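Local atomic coordinates of LupI (Flavobacterium sp. YS-80-122, PDB entry 6IY4), a protein that probably inhibits a metalloendopeptidase, the cold-active marine protease MP, as a periplasmic member of the Inh family of protease inhibitors. Residues A[22-27]-A[36-41]. Numbering follows the deposited sequence.
Sequences CTVTLK and VSCLQA. Unlike the reference sequence in segment 22-27: L26 (reference Ser).
The disulfide C22–C38 ties strand 22-26, an outermost strand of the antiparallel sheet, to the 3-10 segment 36-41 in the loop that leads on to strand 49-53. C22 SG and C38 SG are joined at 2.1 Å, and the bridge turns through a chi3 of -89°, close to the 90° twist of a relaxed disulfide. The two halves reach it differently: C22 extends its SG anti to the backbone N (chi1 175°), whereas C38 holds its SG between backbone N and carbonyl carbon (chi1 61°). Two residues further along the strand, V24 CG1 lies 4.0 Å from V36 CB, the two valines meeting at a slant. V24 CG2 comes within 4.0 Å of V36 CA and 4.1 Å of C38 SG, giving the bridge an apolar neighbour. In the antiparallel beta-barrel of the Inh family, strand 22-26 pairs with strand 8-14 through backbone bonds of C22 with F12 and V24 with W10. F12 also receives the side chains of V24 and L39, extending the apolar packing from the strand to the 3-10 segment. Replacing V24 by alanine removes both methyl groups that meet the 3-10 segment and is likely to open a gap beside V36 and the disulfide. Within that segment, L39 N bonds to V36 O at 2.9 Å, and A41 N to C38 O at 3.2 Å.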
loop_
_atom_site.group_PDB
_atom_site.type_symbol
_atom_site.label_atom_id
_atom_site.label_comp_id
_atom_site.label_asym_id
_atom_site.label_seq_id
_atom_site.Cartn_x
_atom_site.Cartn_y
_atom_site.Cartn_z
ATOM N N CYS A 22 -6.679 5.007 -6.623
ATOM C CA CYS A 22 -7.476 3.802 -6.308
ATOM C C CYS A 22 -7.687 3.765 -4.799
ATOM O O CYS A 22 -6.704 3.868 -4.095
ATOM C CB CYS A 22 -6.689 2.596 -6.782
ATOM S SG CYS A 22 -7.414 0.982 -6.376
ATOM N N THR A 23 -8.918 3.666 -4.335
ATOM C CA THR A 23 -9.238 3.556 -2.896
ATOM C C THR A 23 -9.355 2.072 -2.572
ATOM O O THR A 23 -10.195 1.366 -3.233
ATOM C CB THR A 23 -10.498 4.351 -2.553
ATOM O OG1 THR A 23 -10.272 5.692 -2.988
ATOM C CG2 THR A 23 -10.807 4.309 -1.069
ATOM N N VAL A 24 -8.669 1.613 -1.521
ATOM C CA VAL A 24 -8.578 0.197 -1.105
ATOM C C VAL A 24 -8.807 0.178 0.400
ATOM O O VAL A 24 -8.214 0.996 1.076
ATOM C CB VAL A 24 -7.216 -0.412 -1.443
ATOM C CG1 VAL A 24 -7.125 -1.867 -0.993
ATOM C CG2 VAL A 24 -6.901 -0.275 -2.917
ATOM N N THR A 25 -9.585 -0.767 0.887
ATOM C CA THR A 25 -9.656 -1.022 2.334
ATOM C C THR A 25 -8.552 -1.993 2.762
ATOM O O THR A 25 -8.440 -3.094 2.178
ATOM C CB THR A 25 -10.997 -1.617 2.745
ATOM O OG1 THR A 25 -12.027 -0.755 2.284
ATOM C CG2 THR A 25 -11.060 -1.755 4.240
ATOM N N LEU A 26 -7.780 -1.582 3.762
ATOM C CA LEU A 26 -6.853 -2.450 4.519
ATOM C C LEU A 26 -7.662 -2.985 5.686
ATOM O O LEU A 26 -8.029 -2.215 6.559
ATOM C CB LEU A 26 -5.602 -1.703 4.961
ATOM C CG LEU A 26 -4.462 -1.679 3.954
ATOM C CD1 LEU A 26 -4.840 -0.911 2.674
ATOM C CD2 LEU A 26 -3.226 -1.075 4.603
ATOM N N LYS A 27 -8.045 -4.246 5.557
ATOM C CA LYS A 27 -8.896 -4.922 6.557
ATOM C C LYS A 27 -8.073 -5.200 7.825
ATOM O O LYS A 27 -6.876 -5.477 7.744
ATOM C CB LYS A 27 -9.514 -6.147 5.890
ATOM C CG LYS A 27 -10.404 -5.828 4.705
ATOM C CD LYS A 27 -11.464 -6.858 4.445
ATOM C CE LYS A 27 -11.195 -7.711 3.231
ATOM N NZ LYS A 27 -12.391 -8.529 2.907
ATOM N N VAL A 36 -7.945 -3.858 -4.393
ATOM C CA VAL A 36 -6.455 -3.941 -4.422
ATOM C C VAL A 36 -5.961 -4.411 -5.804
ATOM O O VAL A 36 -4.763 -4.199 -6.104
ATOM C CB VAL A 36 -5.917 -4.866 -3.321
ATOM C CG1 VAL A 36 -6.225 -6.324 -3.589
ATOM C CG2 VAL A 36 -4.436 -4.658 -3.094
ATOM N N SER A 37 -6.835 -5.040 -6.597
ATOM C CA SER A 37 -6.568 -5.415 -8.013
ATOM C C SER A 37 -5.874 -4.268 -8.761
ATOM O O SER A 37 -5.017 -4.549 -9.610
ATOM C CB SER A 37 -7.855 -5.834 -8.694
ATOM O OG SER A 37 -8.641 -4.700 -9.045
ATOM N N CYS A 38 -6.182 -3.009 -8.426
ATOM C CA CYS A 38 -5.648 -1.824 -9.141
ATOM C C CYS A 38 -4.131 -1.736 -9.022
ATOM O O CYS A 38 -3.488 -1.192 -9.930
ATOM C CB CYS A 38 -6.198 -0.513 -8.609
ATOM S SG CYS A 38 -5.808 -0.219 -6.858
ATOM N N LEU A 39 -3.544 -2.281 -7.967
ATOM C CA LEU A 39 -2.079 -2.151 -7.761
ATOM C C LEU A 39 -1.319 -3.015 -8.757
ATOM O O LEU A 39 -0.124 -2.746 -8.934
ATOM C CB LEU A 39 -1.705 -2.535 -6.327
ATOM C CG LEU A 39 -2.382 -1.729 -5.222
ATOM C CD1 LEU A 39 -1.825 -2.144 -3.856
ATOM C CD2 LEU A 39 -2.201 -0.231 -5.401
ATOM N N GLN A 40 -1.986 -3.951 -9.439
ATOM C CA GLN A 40 -1.387 -4.785 -10.524
ATOM C C GLN A 40 -0.806 -3.881 -11.621
ATOM O O GLN A 40 0.186 -4.229 -12.223
ATOM C CB GLN A 40 -2.461 -5.721 -11.098
ATOM C CG GLN A 40 -1.981 -6.669 -12.205
ATOM C CD GLN A 40 -2.149 -6.136 -13.614
ATOM O OE1 GLN A 40 -2.644 -5.038 -13.848
ATOM N NE2 GLN A 40 -1.746 -6.943 -14.577
ATOM N N ALA A 41 -1.407 -2.736 -11.876
ATOM C CA ALA A 41 -0.928 -1.802 -12.916
ATOM C C ALA A 41 0.423 -1.226 -12.500
ATOM O O ALA A 41 1.173 -0.737 -13.391
ATOM C CB ALA A 41 -1.932 -0.703 -13.119
#